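Local coordinates for L-lysine 6-monooxygenase (Pseudomonas syringae pv. tomato, PDB 5CQF), which probably hydroxylates the side-chain amine of lysine in siderophore biosynthesis, as an FAD- and NADPH-dependent monooxygenase of the lysine/ornithine N-hydroxylase family, at residues Q124-H128 and T129-T133; R151-P155 and Q156-A160; R107-S110 and R111-S115. All blocks are in the same frame, centred on the assembly; numbering follows the deposited sequence.

Contact 1. Residues Q124-H128 and T129-T133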
loop_
_atom_site.group_PDB
_atom_site.type_symbol
_atom_site.label_atom_id
_atom_site.label_comp_id
_atom_site.label_asym_id
_atom_site.label_seq_id
_atom_site.Cartn_x
_atom_site.Cartn_y
_atom_site.Cartn_z
ATOM N N GLN A 124 -9.621 32.825 10.338
ATOM C CA GLN A 124 -8.881 33.874 9.658
ATOM C C GLN A 124 -9.735 34.654 8.699
ATOM O O GLN A 124 -9.320 35.730 8.299
ATOM C CB GLN A 124 -7.708 33.292 8.861
ATOM C CG GLN A 124 -6.592 32.702 9.693
ATOM C CD GLN A 124 -5.531 32.097 8.822
ATOM O OE1 GLN A 124 -4.693 32.806 8.283
ATOM N NE2 GLN A 124 -5.578 30.776 8.651
ATOM N N VAL A 125 -10.899 34.122 8.307
ATOM C CA VAL A 125 -11.765 34.797 7.310
ATOM C C VAL A 125 -13.214 35.041 7.764
ATOM O O VAL A 125 -14.084 35.324 6.947
ATOM C CB VAL A 125 -11.807 34.012 5.982
ATOM C CG1 VAL A 125 -10.414 33.831 5.420
ATOM C CG2 VAL A 125 -12.469 32.662 6.160
ATOM N N ASP A 126 -13.464 34.952 9.066
ATOM C CA ASP A 126 -14.810 35.045 9.591
ATOM C C ASP A 126 -15.191 36.433 10.116
ATOM O O ASP A 126 -16.247 36.574 10.722
ATOM C CB ASP A 126 -15.023 33.992 10.694
ATOM C CG ASP A 126 -14.218 34.269 11.945
ATOM O OD1 ASP A 126 -13.396 35.221 11.962
ATOM O OD2 ASP A 126 -14.397 33.507 12.914
ATOM N N GLY A 127 -14.359 37.449 9.883
ATOM C CA GLY A 127 -14.679 38.833 10.298
ATOM C C GLY A 127 -16.001 39.414 9.772
ATOM O O GLY A 127 -16.425 40.471 10.212
ATOM N N HIS A 128 -16.651 38.763 8.810
ATOM C CA HIS A 128 -17.945 39.226 8.298
ATOM C C HIS A 128 -19.003 38.169 8.513
ATOM O O HIS A 128 -20.011 38.111 7.808
ATOM C CB HIS A 128 -17.837 39.529 6.814
ATOM C CG HIS A 128 -16.819 40.568 6.500
ATOM N ND1 HIS A 128 -15.540 40.251 6.086
ATOM C CD2 HIS A 128 -16.879 41.922 6.555
ATOM C CE1 HIS A 128 -14.850 41.369 5.906
ATOM N NE2 HIS A 128 -15.646 42.394 6.170
ATOM N N THR A 129 -18.771 37.293 9.473
ATOM C CA THR A 129 -19.709 36.231 9.685
ATOM C C THR A 129 -20.454 36.461 10.972
ATOM O O THR A 129 -19.839 36.726 12.000
ATOM C CB THR A 129 -19.020 34.864 9.720
ATOM O OG1 THR A 129 -18.330 34.648 8.486
ATOM C CG2 THR A 129 -20.052 33.784 9.893
ATOM N N ARG A 130 -21.779 36.353 10.906
ATOM C CA ARG A 130 -22.607 36.336 12.096
ATOM C C ARG A 130 -23.084 34.922 12.374
ATOM O O ARG A 130 -23.907 34.386 11.630
ATOM C CB ARG A 130 -23.785 37.282 11.914
ATOM C CG ARG A 130 -23.354 38.743 11.829
ATOM C CD ARG A 130 -24.353 39.563 11.026
ATOM N NE ARG A 130 -24.103 41.004 11.069
ATOM C CZ ARG A 130 -24.579 41.839 11.994
ATOM N NH1 ARG A 130 -24.287 43.136 11.923
ATOM N NH2 ARG A 130 -25.342 41.393 12.989
ATOM N N PHE A 131 -22.546 34.316 13.434
ATOM C CA PHE A 131 -22.977 32.980 13.883
ATOM C C PHE A 131 -24.248 33.031 14.772
ATOM O O PHE A 131 -24.722 34.112 15.136
ATOM C CB PHE A 131 -21.848 32.279 14.633
ATOM C CG PHE A 131 -20.615 32.031 13.803
ATOM C CD1 PHE A 131 -20.437 30.825 13.132
ATOM C CD2 PHE A 131 -19.610 32.992 13.713
ATOM C CE1 PHE A 131 -19.289 30.582 12.384
ATOM C CE2 PHE A 131 -18.471 32.754 12.951
ATOM C CZ PHE A 131 -18.306 31.546 12.297
ATOM N N ASP A 132 -24.805 31.858 15.098
ATOM C CA ASP A 132 -26.054 31.755 15.886
ATOM C C ASP A 132 -27.148 32.649 15.332
ATOM O O ASP A 132 -27.954 33.209 16.074
ATOM C CB ASP A 132 -25.792 32.093 17.348
ATOM C CG ASP A 132 -24.769 31.179 17.963
ATOM O OD1 ASP A 132 -24.947 29.945 17.847
ATOM O OD2 ASP A 132 -23.783 31.693 18.529
ATOM N N THR A 133 -27.180 32.740 14.010
ATOM C CA THR A 133 -27.986 33.706 13.303
ATOM C C THR A 133 -28.700 32.986 12.148
ATOM O O THR A 133 -28.280 33.088 10.991
ATOM C CB THR A 133 -27.085 34.851 12.801
ATOM O OG1 THR A 133 -26.307 35.351 13.895
ATOM C CG2 THR A 133 -27.893 35.979 12.207
HETATM O O HOH W 1 -16.678 36.369 7.254
#

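Contact 2. Residues R151-P155 and Q156-A160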
loop_
_atom_site.group_PDB
_atom_site.type_symbol
_atom_site.label_atom_id
_atom_site.label_comp_id
_atom_site.label_asym_id
_atom_site.label_seq_id
_atom_site.Cartn_x
_atom_site.Cartn_y
_atom_site.Cartn_z
ATOM N N ARG A 151 -35.076 40.739 1.307
ATOM C CA ARG A 151 -34.804 41.076 2.682
ATOM C C ARG A 151 -34.654 39.777 3.385
ATOM O O ARG A 151 -35.611 39.035 3.539
ATOM C CB ARG A 151 -35.953 41.876 3.310
ATOM C CG ARG A 151 -36.065 43.309 2.812
ATOM C CD ARG A 151 -37.416 43.938 3.163
ATOM N NE ARG A 151 -37.420 45.401 3.004
ATOM C CZ ARG A 151 -38.300 46.105 2.277
ATOM N NH1 ARG A 151 -38.179 47.432 2.220
ATOM N NH2 ARG A 151 -39.297 45.511 1.608
ATOM N N VAL A 152 -33.441 39.502 3.820
ATOM C CA VAL A 152 -33.152 38.273 4.541
ATOM C C VAL A 152 -33.487 38.565 5.983
ATOM O O VAL A 152 -32.988 39.540 6.558
ATOM C CB VAL A 152 -31.669 37.868 4.418
ATOM C CG1 VAL A 152 -31.416 36.548 5.138
ATOM C CG2 VAL A 152 -31.263 37.778 2.955
ATOM N N ARG A 153 -34.337 37.731 6.561
ATOM C CA ARG A 153 -34.849 37.989 7.893
ATOM C C ARG A 153 -34.257 36.997 8.876
ATOM O O ARG A 153 -34.233 35.797 8.616
ATOM C CB ARG A 153 -36.397 37.956 7.895
ATOM C CG ARG A 153 -37.071 39.335 7.842
ATOM C CD ARG A 153 -37.002 40.006 6.464
ATOM N NE ARG A 153 -37.262 41.464 6.499
ATOM C CZ ARG A 153 -38.414 42.073 6.189
ATOM N NH1 ARG A 153 -38.494 43.401 6.262
ATOM N NH2 ARG A 153 -39.485 41.390 5.793
ATOM N N THR A 154 -33.755 37.514 9.993
ATOM C CA THR A 154 -33.202 36.687 11.060
ATOM C C THR A 154 -33.734 37.116 12.440
ATOM O O THR A 154 -34.323 38.208 12.580
ATOM C CB THR A 154 -31.670 36.783 11.070
ATOM O OG1 THR A 154 -31.265 38.084 11.519
ATOM C CG2 THR A 154 -31.110 36.532 9.679
ATOM N N PRO A 155 -33.522 36.264 13.472
ATOM C CA PRO A 155 -33.886 36.661 14.839
ATOM C C PRO A 155 -33.157 37.914 15.346
ATOM O O PRO A 155 -33.663 38.587 16.236
ATOM C CB PRO A 155 -33.504 35.431 15.681
ATOM C CG PRO A 155 -33.566 34.290 14.730
ATOM C CD PRO A 155 -33.106 34.850 13.413
ATOM N N GLN A 156 -31.998 38.231 14.776
ATOM C CA GLN A 156 -31.200 39.382 15.212
ATOM C C GLN A 156 -31.279 40.532 14.214
ATOM O O GLN A 156 -30.374 41.354 14.157
ATOM C CB GLN A 156 -29.723 38.965 15.413
ATOM C CG GLN A 156 -29.359 38.463 16.810
ATOM C CD GLN A 156 -29.907 37.071 17.137
ATOM O OE1 GLN A 156 -30.002 36.187 16.270
ATOM N NE2 GLN A 156 -30.260 36.869 18.404
ATOM N N GLY A 157 -32.342 40.586 13.419
ATOM C CA GLY A 157 -32.546 41.693 12.480
ATOM C C GLY A 157 -32.764 41.260 11.043
ATOM O O GLY A 157 -33.104 40.107 10.781
ATOM N N SER A 158 -32.573 42.193 10.114
ATOM C CA SER A 158 -32.835 41.942 8.697
ATOM C C SER A 158 -31.751 42.555 7.817
ATOM O O SER A 158 -31.099 43.526 8.220
ATOM C CB SER A 158 -34.207 42.505 8.292
ATOM O OG SER A 158 -34.102 43.853 7.856
ATOM N N PHE A 159 -31.576 41.987 6.616
ATOM C CA PHE A 159 -30.510 42.396 5.688
ATOM C C PHE A 159 -30.995 42.426 4.255
ATOM O O PHE A 159 -31.747 41.552 3.822
ATOM C CB PHE A 159 -29.314 41.459 5.781
ATOM C CG PHE A 159 -28.864 41.196 7.178
ATOM C CD1 PHE A 159 -29.440 40.184 7.920
ATOM C CD2 PHE A 159 -27.860 41.961 7.754
ATOM C CE1 PHE A 159 -29.032 39.935 9.217
ATOM C CE2 PHE A 159 -27.444 41.716 9.053
ATOM C CZ PHE A 159 -28.029 40.701 9.788
ATOM N N ALA A 160 -30.532 43.426 3.515
ATOM C CA ALA A 160 -31.022 43.688 2.167
ATOM C C ALA A 160 -29.904 43.560 1.145
ATOM O O ALA A 160 -28.775 44.002 1.395
ATOM C CB ALA A 160 -31.640 45.077 2.101
#

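Contact 3. Residues R107-S110 and R111-S115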
loop_
_atom_site.group_PDB
_atom_site.type_symbol
_atom_site.label_atom_id
_atom_site.label_comp_id
_atom_site.label_asym_id
_atom_site.label_seq_id
_atom_site.Cartn_x
_atom_site.Cartn_y
_atom_site.Cartn_z
ATOM N N ARG A 107 -0.183 8.273 4.705
ATOM C CA ARG A 107 -1.613 8.092 4.549
ATOM C C ARG A 107 -2.228 9.459 4.318
ATOM O O ARG A 107 -1.578 10.483 4.530
ATOM C CB ARG A 107 -2.230 7.418 5.787
ATOM C CG ARG A 107 -2.054 8.182 7.112
ATOM C CD ARG A 107 -3.064 7.790 8.185
ATOM N NE ARG A 107 -2.763 8.398 9.485
ATOM C CZ ARG A 107 -3.041 9.662 9.842
ATOM N NH1 ARG A 107 -3.641 10.523 9.015
ATOM N NH2 ARG A 107 -2.725 10.073 11.065
ATOM N N PRO A 108 -3.482 9.493 3.871
ATOM C CA PRO A 108 -4.131 10.784 3.771
ATOM C C PRO A 108 -4.450 11.320 5.152
ATOM O O PRO A 108 -4.443 10.573 6.104
ATOM C CB PRO A 108 -5.405 10.509 2.973
ATOM C CG PRO A 108 -5.416 9.053 2.670
ATOM C CD PRO A 108 -4.345 8.384 3.464
ATOM N N ALA A 109 -4.682 12.622 5.223
ATOM C CA ALA A 109 -4.963 13.328 6.422
ATOM C C ALA A 109 -6.250 12.799 6.966
ATOM O O ALA A 109 -7.121 12.428 6.197
ATOM C CB ALA A 109 -5.126 14.797 6.101
ATOM N N SER A 110 -6.414 12.843 8.282
ATOM C CA SER A 110 -7.601 12.320 8.903
ATOM C C SER A 110 -8.704 13.352 8.878
ATOM O O SER A 110 -8.476 14.548 8.700
ATOM C CB SER A 110 -7.321 11.882 10.348
ATOM O OG SER A 110 -7.038 13.017 11.166
ATOM N N ARG A 111 -9.921 12.860 9.029
ATOM C CA ARG A 111 -11.054 13.716 9.245
ATOM C C ARG A 111 -10.785 14.751 10.335
ATOM O O ARG A 111 -11.103 15.918 10.184
ATOM C CB ARG A 111 -12.244 12.867 9.654
ATOM C CG ARG A 111 -13.473 13.684 10.009
ATOM C CD ARG A 111 -14.741 12.869 9.833
ATOM N NE ARG A 111 -14.821 12.329 8.475
ATOM C CZ ARG A 111 -15.768 11.495 8.061
ATOM N NH1 ARG A 111 -16.728 11.127 8.902
ATOM N NH2 ARG A 111 -15.749 11.030 6.817
ATOM N N HIS A 112 -10.220 14.307 11.438
ATOM C CA HIS A 112 -9.951 15.201 12.570
ATOM C C HIS A 112 -8.983 16.330 12.149
ATOM O O HIS A 112 -9.206 17.492 12.469
ATOM C CB HIS A 112 -9.453 14.356 13.756
ATOM C CG HIS A 112 -8.898 15.138 14.901
ATOM N ND1 HIS A 112 -9.646 16.039 15.633
ATOM C CD2 HIS A 112 -7.679 15.094 15.495
ATOM C CE1 HIS A 112 -8.903 16.546 16.602
ATOM N NE2 HIS A 112 -7.704 15.989 16.539
ATOM N N GLU A 113 -7.958 15.985 11.368
ATOM C CA GLU A 113 -7.029 16.978 10.868
ATOM C C GLU A 113 -7.700 17.964 9.902
ATOM O O GLU A 113 -7.522 19.191 10.029
ATOM C CB GLU A 113 -5.759 16.344 10.262
ATOM C CG GLU A 113 -4.666 17.394 10.018
ATOM C CD GLU A 113 -3.267 16.851 9.747
ATOM O OE1 GLU A 113 -3.093 15.693 9.284
ATOM O OE2 GLU A 113 -2.295 17.604 9.985
ATOM N N TRP A 114 -8.489 17.466 8.963
ATOM C CA TRP A 114 -9.225 18.372 8.063
ATOM C C TRP A 114 -10.177 19.310 8.810
ATOM O O TRP A 114 -10.300 20.477 8.440
ATOM C CB TRP A 114 -10.018 17.592 7.018
ATOM C CG TRP A 114 -9.201 17.008 5.940
ATOM C CD1 TRP A 114 -8.924 15.684 5.730
ATOM C CD2 TRP A 114 -8.541 17.717 4.916
ATOM N NE1 TRP A 114 -8.140 15.534 4.614
ATOM C CE2 TRP A 114 -7.901 16.778 4.100
ATOM C CE3 TRP A 114 -8.434 19.067 4.601
ATOM C CZ2 TRP A 114 -7.156 17.147 3.029
ATOM C CZ3 TRP A 114 -7.684 19.426 3.544
ATOM C CH2 TRP A 114 -7.059 18.494 2.772
ATOM N N SER A 115 -10.837 18.819 9.862
ATOM C CA SER A 115 -11.638 19.692 10.750
ATOM C C SER A 115 -10.825 20.815 11.353
ATOM O O SER A 115 -11.220 21.993 11.281
ATOM C CB SER A 115 -12.250 18.907 11.923
ATOM O OG SER A 115 -13.206 17.999 11.424
HETATM O O HOH W 2 -4.070 13.245 9.857
HETATM O O HOH W 3 -6.731 13.506 3.255
#

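Contact 1. Residues Q124-H128 and T129-T133
Asp126 and Thr129 face each other across a type I beta turn, which carries the chain from helix 111-125 into the short strand 129-130. The turn is closed by Thr129 N donating to Asp126 O over 2.9 Å, a somewhat bent bond whose donor stands well above the carbonyl plane. On the side-chain level the meeting is looser: Asp126 CB lies 4.0 Å from Thr129 OG1. The carboxylate of Asp126 turns instead toward Phe131, because chi1 of 68° sets CG between its own backbone N and carbonyl carbon; OD2 then ends 4.1 Å from CE2 of the Phe131 ring. Carboxylate and ring planes stand 73° apart and the two side chains cross at about a right angle, a van der Waals approach. One face of that ring is covered by Thr129 CG2 of the same segment, 129-133, which lies 3.6 Å above the plane and displaced toward the rim.

Thr129 thus uses its two branches differently. The methyl serves the ring, while OG1, beside the backbone N, reaches a water 2.7 Å away. The same water donates to Val125 O at 2.8 Å and accepts from His128 N at 2.9 Å, so it bridges Val125, His128 and Thr129 across the turn. The side chain of His128 touches Glu33 and Tyr49, and its CB stays near Thr129 N.

His128 and Arg130 hydrogen-bond through their backbones to Tyr49, which adds strand 129-130 as an outermost strand to the parallel sheet containing 47-50 and 16-19. The turn thus leads from the helix into an edge strand of the parallel sheet, consistent with a Rossmann-type FAD-binding fold, whose glycine-rich GxGxxG pattern would follow strand 16-19.

Contact 2. Residues R151-P155 and Q156-A160
Thr154 is turned with chi1 at 70°, placing OG1 between its own backbone N and carbonyl carbon and directed at the turn that closes the hairpin, while Phe159, with chi1 at -48°, places its ring on the same face of the sheet. OG1 meets the ring at its edge, near the ring plane, 3.7 Å from CE1, and CG2 adds a second touch to that carbon; the two side chains cross at about a right angle.

The hydroxyl is mainly engaged with the turn. It donates to Gly157 O at 2.8 Å, from above the carbonyl plane, and takes a weak bond from Gln156 N. Gly157 O also accepts Thr154 N at 2.8 Å, nearly along the C=O axis, so two donors of one residue grip a single carbonyl. The return bond, Gly157 N to Thr154 O, is longer at 3.2 Å and closes a type I turn with Pro155 and Gln156 at its corners. Positive phi at Gly157 would press a beta carbon against the preceding carbonyl oxygen, which explains a glycine here. Farther in, Val152 and Phe159 form a hydrogen-bonded antiparallel pair, with Val152 N to Phe159 O at 2.7 Å.

On the other face the Arg153 chain, bent at chi2 (74°), brings its guanidinium edge-on to Ser158 CB, which sits 3.7 Å from Arg153 NE. Arg151 CD covers one face of the same group at 3.3 Å above its plane, offset toward the rim. The charge itself is answered by Asp139 through a salt bridge from NH2.

Strand 147-154 is the central member of a three-stranded antiparallel sheet, between 137-142, to which Arg151 and Arg153 bond through their backbones, and 157-161; Val152 and Pro155 also lean on Val135 and Pro134 in the loop leading into strand 137-142.

Contact 3. Residues R107-S110 and R111-S115
The extended backbone of Ala109 and Ser110 turns into helix 111-125, whose first full turn is closed by Trp114 N donating to Ser110 O at 2.9 Å, nearly straight at 171°. Ser110 is the N-cap: with chi1 at 68° its OG swings back over the helix start and accepts Glu113 N at 3.1 Å. That hydroxyl also bonds to Glu299 of the second subunit. Glu113 extends toward the preceding loop and brings OE1 within 3.9 Å of Ala109 CB; a water 2.7 Å from OE1 joins it to Ser110 N and to Arg107 NH1, the water lying at the edge of the guanidinium, in its plane. Glu113 OE2 forms a salt bridge with Arg98 of its own chain and a hydrogen bond with Tyr298 of the second subunit. Trp114 brings its indole NE1 to 3.4 Å from Ala109 CB, and a second water, in the ring plane, accepts from NE1 at 2.8 Å.

Arg107 NH1 donates to Pro108 O, while its NH2 forms a salt bridge to Glu299 of the second subunit. The buried Glu113 carboxylate is thus held by water, a cation and a hydroxyl, which probably favours its charged form and couples the helix start to the subunit interface.

Overall arrangement
Helix 111-125 links contacts 3 and 1: contact 3 caps its N-terminal end and contact 1 leads out of its C-terminal end, their centres about 24 Å apart. Contact 3 is partly buried and lies against a second subunit, and there charged and polar side chains reach across the interface as well as capping the helix. Contacts 1 and 2 lie at the surface, where no other subunit touches them, and rely more on backbone bonds round type I turns and on packing at aromatic rings. They are also neighbours: Arg130 NE approaches Phe159 CE2 at 4.0 Å, and Thr133 CG2 packs on Thr154 CB, joining the edge of the parallel sheet to the antiparallel hairpin. Contact 2 stands about 36 Å from contact 3, between centres.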